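Local coordinates for putative O-methyltransferase (Klebsiella pneumoniae subsp. pneumoniae, PDB 3TFW), which probably transfers a methyl group from S-adenosylmethionine to an oxygen of its substrate, at residues Gly71-Tyr76 with Ala98-Val103; Glu106-Ala111 with Gln115-Arg120. One frame throughout, in Å; residues are numbered along the deposited sequence.

Contact 1: residues Gly71-Tyr76 with Ala98-Val103; sequences GTLGGY and AHHAQV
L73 and H100 carry this contact: one methyl of the leucine, CD1, lies 3.6 Å from ND1 of the histidine ring and 3.7 Å from CE1 of the same H100. It meets the imidazole at a slant, a van der Waals contact. CB of L73 points away from the helix, yet CG set anti to the backbone N (chi1 -171°) and a chi2 of 61° return CD1 to the ring. In H100, CG anti to the carbonyl carbon (chi1 -60°) directs the ring to that methyl. CB of H100 sits 3.6 Å from O of L73. That carbonyl also approaches O of H100 at 3.3 Å; both atoms are acceptors, so this is proximity without a bond. G74 and V103 make the looser remainder, with CG1 of V103 4.5 Å from CA of G74. A type II' turn from T72 to G75, closed by G75 N to T72 O at 2.9 Å, shapes the loop, while N of L73 donates to carboxylate oxygen OE1 of E95, at the end of strand 90-95. A glycine-rich turn between strand 66-70 and helix 76-82 is characteristic of the Rossmann-like class I methyltransferase fold, consistent with its first conserved motif, which in relatives borders the S-adenosylmethionine pocket.

Contact 2: residues Glu106-Ala111 with Gln115-Arg120; sequences ENLQLA and QRVTLR
L108 reaches from helix 98-110 to strand 117-121 through a single methyl, CD1, which meets CG1 of V117 at 3.8 Å and CD2 of L119 at 4.2 Å. The nearest CA pair, L108 and V117, is 7.7 Å apart, so side chains alone span the gap, and L108 gives 68 of the 121 Å² buried between the segments. A chi2 of 172° sets its CD1 anti to CA, which carries the methyl forward to the strand. V117 answers with the branch anti to its backbone N (CG1, chi1 179°), and the two side chains run nearly perpendicular; L119 meets the leucine more obliquely. Alternation along the strand turns V117 and L119 to the helix and T118 to the other side. This is helix-on-sheet packing within the right-handed beta-alpha-beta unit of strand 90-95, helix 98-110 and strand 117-121, the last being an edge strand of the chain's sheet. T78 of helix 76-82 touches both L108 and V117, and T93 lies against V117 and L119, so neighbouring side chains of helix 76-82 and strand 90-95 close round the contact. The outer side is looser: Q109 points away from the strand and makes no contact with it, and T118 and R120 are exposed.

How the contacts relate
Contacts 1 and 2 share helix 98-110, its first half facing the loop 71-76 and L108 near its end reaching strand 117-121; their centres are about 10 Å apart. Three approaches join them directly. N107 ND2 lies 2.8 Å from G74 O, a probable hydrogen bond that ties the turn of contact 1 to the later part of the shared helix. L119 supplies the other two: its CD1 packs 3.6 Å from T72 OG1, and its CD2 lies 3.6 Å from A101 O. The two contacts lie in series along the chain. By analogy with related methyltransferases, contact 1 borders the expected cofactor pocket, whereas contact 2 lies on the edge-strand side of the helix.

Contact 1: residues Gly71-Tyr76 with Ala98-Val103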
ATOM      1  N   GLY A  71      -2.362 -12.243 -15.581  1.00 15.24           N
ATOM      2  CA  GLY A  71      -3.445 -11.464 -16.195  1.00 15.88           C
ATOM      3  C   GLY A  71      -2.932 -10.167 -16.808  1.00 16.61           C
ATOM      4  O   GLY A  71      -2.972  -9.106 -16.176  1.00 16.95           O
ATOM      5  N   THR A  72      -2.448 -10.250 -18.044  1.00 15.97           N
ATOM      6  CA  THR A  72      -1.852  -9.105 -18.741  1.00 15.89           C
ATOM      7  C   THR A  72      -2.872  -8.018 -19.128  1.00 15.70           C
ATOM      8  O   THR A  72      -2.596  -6.822 -18.997  1.00 14.88           O
ATOM      9  CB  THR A  72      -1.124  -9.580 -20.023  1.00 15.50           C
ATOM     10  OG1 THR A  72      -0.278 -10.690 -19.696  1.00 15.92           O
ATOM     11  CG2 THR A  72      -0.265  -8.470 -20.594  1.00 16.16           C
ATOM     12  N   LEU A  73      -4.045  -8.447 -19.589  1.00 16.45           N
ATOM     13  CA  LEU A  73      -5.008  -7.566 -20.266  1.00 17.68           C
ATOM     14  C   LEU A  73      -4.288  -6.837 -21.411  1.00 17.58           C
ATOM     15  O   LEU A  73      -3.757  -7.497 -22.317  1.00 18.14           O
ATOM     16  CB  LEU A  73      -5.701  -6.597 -19.272  1.00 18.44           C
ATOM     17  CG  LEU A  73      -6.899  -5.747 -19.754  1.00 20.12           C
ATOM     18  CD1 LEU A  73      -8.099  -6.581 -20.235  1.00 22.94           C
ATOM     19  CD2 LEU A  73      -7.347  -4.755 -18.674  1.00 21.89           C
ATOM     20  N   GLY A  74      -4.217  -5.506 -21.352  1.00 17.15           N
ATOM     21  CA  GLY A  74      -3.573  -4.712 -22.403  1.00 17.28           C
ATOM     22  C   GLY A  74      -2.154  -4.296 -22.046  1.00 17.26           C
ATOM     23  O   GLY A  74      -1.498  -3.555 -22.795  1.00 17.47           O
ATOM     24  N   GLY A  75      -1.689  -4.757 -20.888  1.00 16.26           N
ATOM     25  CA  GLY A  75      -0.333  -4.473 -20.448  1.00 16.02           C
ATOM     26  C   GLY A  75      -0.161  -3.137 -19.739  1.00 15.75           C
ATOM     27  O   GLY A  75       0.954  -2.683 -19.580  1.00 16.03           O
ATOM     28  N   TYR A  76      -1.248  -2.520 -19.279  1.00 15.45           N
ATOM     29  CA  TYR A  76      -1.117  -1.225 -18.588  1.00 15.69           C
ATOM     30  C   TYR A  76      -0.356  -1.377 -17.258  1.00 15.02           C
ATOM     31  O   TYR A  76       0.634  -0.674 -17.008  1.00 14.63           O
ATOM     32  CB  TYR A  76      -2.488  -0.595 -18.374  1.00 15.70           C
ATOM     33  CG  TYR A  76      -2.467   0.776 -17.719  1.00 18.14           C
ATOM     34  CD1 TYR A  76      -2.066   1.914 -18.427  1.00 17.77           C
ATOM     35  CD2 TYR A  76      -2.852   0.930 -16.384  1.00 18.92           C
ATOM     36  CE1 TYR A  76      -2.061   3.181 -17.810  1.00 20.28           C
ATOM     37  CE2 TYR A  76      -2.849   2.176 -15.771  1.00 19.84           C
ATOM     38  CZ  TYR A  76      -2.464   3.295 -16.487  1.00 19.86           C
ATOM     39  OH  TYR A  76      -2.464   4.519 -15.855  1.00 21.25           O
ATOM     40  N   ALA A  98      -6.307 -14.361 -26.785  1.00 18.53           N
ATOM     41  CA  ALA A  98      -5.451 -14.083 -27.942  1.00 19.35           C
ATOM     42  C   ALA A  98      -5.516 -12.615 -28.377  1.00 19.61           C
ATOM     43  O   ALA A  98      -4.493 -12.004 -28.688  1.00 19.76           O
ATOM     44  CB  ALA A  98      -5.792 -15.018 -29.105  1.00 19.62           C
ATOM     45  N   HIS A  99      -6.718 -12.048 -28.363  1.00 20.22           N
ATOM     46  CA  HIS A  99      -6.912 -10.641 -28.699  1.00 20.09           C
ATOM     47  C   HIS A  99      -6.274  -9.702 -27.659  1.00 19.69           C
ATOM     48  O   HIS A  99      -5.649  -8.713 -28.032  1.00 19.52           O
ATOM     49  CB  HIS A  99      -8.399 -10.322 -28.899  1.00 20.87           C
ATOM     50  CG  HIS A  99      -8.672  -8.883 -29.213  1.00 22.77           C
ATOM     51  ND1 HIS A  99      -7.983  -8.188 -30.186  1.00 25.05           N
ATOM     52  CD2 HIS A  99      -9.569  -8.011 -28.694  1.00 23.57           C
ATOM     53  CE1 HIS A  99      -8.433  -6.948 -30.241  1.00 24.08           C
ATOM     54  NE2 HIS A  99      -9.400  -6.817 -29.350  1.00 25.36           N
ATOM     55  N   HIS A 100      -6.415 -10.010 -26.371  1.00 18.84           N
ATOM     56  CA  HIS A 100      -5.719  -9.224 -25.346  1.00 18.72           C
ATOM     57  C   HIS A 100      -4.204  -9.327 -25.535  1.00 17.75           C
ATOM     58  O   HIS A 100      -3.507  -8.327 -25.456  1.00 17.16           O
ATOM     59  CB  HIS A 100      -6.101  -9.652 -23.923  1.00 18.94           C
ATOM     60  CG  HIS A 100      -7.559  -9.506 -23.605  1.00 22.24           C
ATOM     61  ND1 HIS A 100      -8.041  -9.554 -22.315  1.00 26.43           N
ATOM     62  CD2 HIS A 100      -8.641  -9.336 -24.402  1.00 24.84           C
ATOM     63  CE1 HIS A 100      -9.354  -9.408 -22.330  1.00 26.60           C
ATOM     64  NE2 HIS A 100      -9.744  -9.279 -23.584  1.00 25.39           N
ATOM     65  N   ALA A 101      -3.700 -10.532 -25.785  1.00 17.58           N
ATOM     66  CA  ALA A 101      -2.251 -10.712 -25.964  1.00 17.58           C
ATOM     67  C   ALA A 101      -1.724  -9.869 -27.125  1.00 17.79           C
ATOM     68  O   ALA A 101      -0.673  -9.248 -27.007  1.00 17.66           O
ATOM     69  CB  ALA A 101      -1.893 -12.171 -26.156  1.00 17.55           C
ATOM     70  N   GLN A 102      -2.478  -9.832 -28.225  1.00 18.36           N
ATOM     71  CA  GLN A 102      -2.126  -9.023 -29.396  1.00 19.04           C
ATOM     72  C   GLN A 102      -2.019  -7.538 -29.049  1.00 18.15           C
ATOM     73  O   GLN A 102      -1.047  -6.871 -29.389  1.00 17.99           O
ATOM     74  CB  GLN A 102      -3.153  -9.241 -30.510  1.00 20.05           C
ATOM     75  CG  GLN A 102      -2.893  -8.418 -31.767  1.00 24.02           C
ATOM     76  CD  GLN A 102      -4.033  -8.487 -32.773  1.00 30.61           C
ATOM     77  OE1 GLN A 102      -5.204  -8.664 -32.412  1.00 33.75           O
ATOM     78  NE2 GLN A 102      -3.693  -8.325 -34.050  1.00 32.92           N
ATOM     79  N   VAL A 103      -3.030  -7.025 -28.366  1.00 17.30           N
ATOM     80  CA  VAL A 103      -3.042  -5.623 -27.951  1.00 17.04           C
ATOM     81  C   VAL A 103      -1.897  -5.326 -26.980  1.00 16.75           C
ATOM     82  O   VAL A 103      -1.189  -4.321 -27.114  1.00 17.15           O
ATOM     83  CB  VAL A 103      -4.404  -5.265 -27.314  1.00 16.78           C
ATOM     84  CG1 VAL A 103      -4.398  -3.847 -26.736  1.00 18.14           C
ATOM     85  CG2 VAL A 103      -5.519  -5.427 -28.344  1.00 17.42           C
TER

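Contact 2: residues Glu106-Ala111 with Gln115-Arg120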
ATOM      1  N   GLU A 106       1.569  -4.970 -28.655  1.00 20.78           N
ATOM      2  CA  GLU A 106       1.714  -3.651 -29.255  1.00 21.29           C
ATOM      3  C   GLU A 106       2.025  -2.564 -28.226  1.00 20.15           C
ATOM      4  O   GLU A 106       2.854  -1.694 -28.480  1.00 19.83           O
ATOM      5  CB  GLU A 106       0.477  -3.310 -30.082  1.00 22.11           C
ATOM      6  CG  GLU A 106       0.374  -4.180 -31.329  1.00 27.70           C
ATOM      7  CD  GLU A 106      -0.951  -4.064 -32.064  1.00 33.74           C
ATOM      8  OE1 GLU A 106      -1.850  -3.321 -31.598  1.00 37.58           O
ATOM      9  OE2 GLU A 106      -1.094  -4.731 -33.118  1.00 36.80           O
ATOM     10  N   ASN A 107       1.373  -2.622 -27.064  1.00 18.84           N
ATOM     11  CA  ASN A 107       1.600  -1.638 -26.007  1.00 18.22           C
ATOM     12  C   ASN A 107       2.973  -1.765 -25.346  1.00 17.98           C
ATOM     13  O   ASN A 107       3.586  -0.757 -24.985  1.00 17.05           O
ATOM     14  CB  ASN A 107       0.499  -1.720 -24.942  1.00 17.86           C
ATOM     15  CG  ASN A 107      -0.831  -1.193 -25.431  1.00 18.14           C
ATOM     16  OD1 ASN A 107      -0.890  -0.375 -26.353  1.00 20.56           O
ATOM     17  ND2 ASN A 107      -1.914  -1.654 -24.814  1.00 18.31           N
ATOM     18  N   LEU A 108       3.437  -3.005 -25.188  1.00 18.51           N
ATOM     19  CA  LEU A 108       4.767  -3.283 -24.653  1.00 19.43           C
ATOM     20  C   LEU A 108       5.844  -2.674 -25.551  1.00 20.65           C
ATOM     21  O   LEU A 108       6.807  -2.087 -25.063  1.00 21.00           O
ATOM     22  CB  LEU A 108       4.988  -4.798 -24.467  1.00 19.00           C
ATOM     23  CG  LEU A 108       4.091  -5.480 -23.413  1.00 18.95           C
ATOM     24  CD1 LEU A 108       4.236  -6.999 -23.427  1.00 19.30           C
ATOM     25  CD2 LEU A 108       4.308  -4.917 -22.001  1.00 19.21           C
ATOM     26  N   GLN A 109       5.662  -2.806 -26.861  1.00 22.18           N
ATOM     27  CA  GLN A 109       6.621  -2.288 -27.826  1.00 23.86           C
ATOM     28  C   GLN A 109       6.600  -0.765 -27.816  1.00 24.20           C
ATOM     29  O   GLN A 109       7.654  -0.124 -27.744  1.00 24.32           O
ATOM     30  CB  GLN A 109       6.315  -2.841 -29.225  1.00 24.44           C
ATOM     31  CG  GLN A 109       7.418  -2.586 -30.256  1.00 27.84           C
ATOM     32  CD  GLN A 109       6.953  -2.802 -31.691  1.00 31.78           C
ATOM     33  OE1 GLN A 109       6.250  -3.771 -32.002  1.00 34.86           O
ATOM     34  NE2 GLN A 109       7.353  -1.898 -32.577  1.00 35.15           N
ATOM     35  N   LEU A 110       5.399  -0.195 -27.863  1.00 24.95           N
ATOM     36  CA  LEU A 110       5.192   1.250 -27.821  1.00 25.76           C
ATOM     37  C   LEU A 110       5.870   1.889 -26.602  1.00 25.70           C
ATOM     38  O   LEU A 110       6.506   2.947 -26.710  1.00 24.83           O
ATOM     39  CB  LEU A 110       3.681   1.547 -27.845  1.00 26.43           C
ATOM     40  CG  LEU A 110       3.097   2.875 -27.353  1.00 28.64           C
ATOM     41  CD1 LEU A 110       3.623   4.073 -28.129  1.00 31.56           C
ATOM     42  CD2 LEU A 110       1.584   2.808 -27.442  1.00 30.55           C
ATOM     43  N   ALA A 111       5.754   1.220 -25.454  1.00 25.21           N
ATOM     44  CA  ALA A 111       6.300   1.722 -24.203  1.00 25.39           C
ATOM     45  C   ALA A 111       7.784   1.427 -24.010  1.00 25.27           C
ATOM     46  O   ALA A 111       8.373   1.866 -23.026  1.00 25.48           O
ATOM     47  CB  ALA A 111       5.489   1.180 -23.016  1.00 25.66           C
ATOM     48  N   GLN A 115      11.755  -5.720 -24.286  1.00 24.88           N
ATOM     49  CA  GLN A 115      12.957  -6.520 -24.039  1.00 25.69           C
ATOM     50  C   GLN A 115      12.970  -7.109 -22.619  1.00 25.09           C
ATOM     51  O   GLN A 115      13.460  -8.218 -22.413  1.00 26.52           O
ATOM     52  CB  GLN A 115      14.241  -5.715 -24.325  1.00 26.29           C
ATOM     53  CG  GLN A 115      15.539  -6.506 -24.124  1.00 30.13           C
ATOM     54  CD  GLN A 115      16.789  -5.799 -24.651  1.00 35.07           C
ATOM     55  OE1 GLN A 115      16.943  -4.574 -24.516  1.00 37.52           O
ATOM     56  NE2 GLN A 115      17.699  -6.577 -25.240  1.00 35.76           N
ATOM     57  N   ARG A 116      12.411  -6.376 -21.659  1.00 23.97           N
ATOM     58  CA  ARG A 116      12.344  -6.815 -20.256  1.00 22.79           C
ATOM     59  C   ARG A 116      11.165  -7.762 -19.986  1.00 21.04           C
ATOM     60  O   ARG A 116      11.216  -8.610 -19.080  1.00 20.93           O
ATOM     61  CB  ARG A 116      12.242  -5.600 -19.339  1.00 23.07           C
ATOM     62  CG  ARG A 116      13.593  -4.989 -19.008  1.00 26.89           C
ATOM     63  CD  ARG A 116      13.429  -3.655 -18.345  1.00 31.18           C
ATOM     64  NE  ARG A 116      13.229  -2.601 -19.331  1.00 33.85           N
ATOM     65  CZ  ARG A 116      12.930  -1.342 -19.035  1.00 34.08           C
ATOM     66  NH1 ARG A 116      12.787  -0.968 -17.767  1.00 32.55           N
ATOM     67  NH2 ARG A 116      12.781  -0.458 -20.014  1.00 34.36           N
ATOM     68  N   VAL A 117      10.111  -7.605 -20.777  1.00 18.69           N
ATOM     69  CA  VAL A 117       8.880  -8.360 -20.576  1.00 17.68           C
ATOM     70  C   VAL A 117       8.800  -9.564 -21.489  1.00 17.29           C
ATOM     71  O   VAL A 117       9.067  -9.466 -22.693  1.00 16.92           O
ATOM     72  CB  VAL A 117       7.619  -7.488 -20.763  1.00 17.16           C
ATOM     73  CG1 VAL A 117       6.358  -8.326 -20.575  1.00 15.51           C
ATOM     74  CG2 VAL A 117       7.640  -6.303 -19.787  1.00 17.15           C
ATOM     75  N   THR A 118       8.433 -10.699 -20.899  1.00 15.99           N
ATOM     76  CA  THR A 118       8.103 -11.890 -21.658  1.00 16.00           C
ATOM     77  C   THR A 118       6.608 -12.168 -21.495  1.00 15.95           C
ATOM     78  O   THR A 118       6.110 -12.353 -20.374  1.00 15.15           O
ATOM     79  CB  THR A 118       8.951 -13.110 -21.219  1.00 15.83           C
ATOM     80  OG1 THR A 118      10.342 -12.837 -21.453  1.00 17.44           O
ATOM     81  CG2 THR A 118       8.558 -14.361 -22.009  1.00 16.95           C
ATOM     82  N   LEU A 119       5.899 -12.154 -22.622  1.00 15.84           N
ATOM     83  CA  LEU A 119       4.464 -12.382 -22.638  1.00 17.22           C
ATOM     84  C   LEU A 119       4.194 -13.805 -23.114  1.00 17.47           C
ATOM     85  O   LEU A 119       4.513 -14.161 -24.254  1.00 17.44           O
ATOM     86  CB  LEU A 119       3.769 -11.339 -23.531  1.00 17.16           C
ATOM     87  CG  LEU A 119       2.275 -11.467 -23.874  1.00 20.27           C
ATOM     88  CD1 LEU A 119       1.440 -11.777 -22.656  1.00 21.05           C
ATOM     89  CD2 LEU A 119       1.763 -10.203 -24.546  1.00 22.15           C
ATOM     90  N   ARG A 120       3.620 -14.614 -22.231  1.00 18.05           N
ATOM     91  CA  ARG A 120       3.265 -15.995 -22.559  1.00 18.63           C
ATOM     92  C   ARG A 120       1.759 -16.139 -22.665  1.00 18.36           C
ATOM     93  O   ARG A 120       1.040 -16.062 -21.667  1.00 17.50           O
ATOM     94  CB  ARG A 120       3.840 -16.978 -21.533  1.00 19.21           C
ATOM     95  CG  ARG A 120       5.335 -17.237 -21.718  1.00 24.08           C
ATOM     96  CD  ARG A 120       5.805 -18.539 -21.058  1.00 29.79           C
ATOM     97  NE  ARG A 120       7.268 -18.563 -21.014  1.00 34.91           N
ATOM     98  CZ  ARG A 120       8.015 -19.568 -20.567  1.00 37.88           C
ATOM     99  NH1 ARG A 120       7.461 -20.681 -20.109  1.00 39.97           N
ATOM    100  NH2 ARG A 120       9.337 -19.459 -20.591  1.00 40.73           N
TER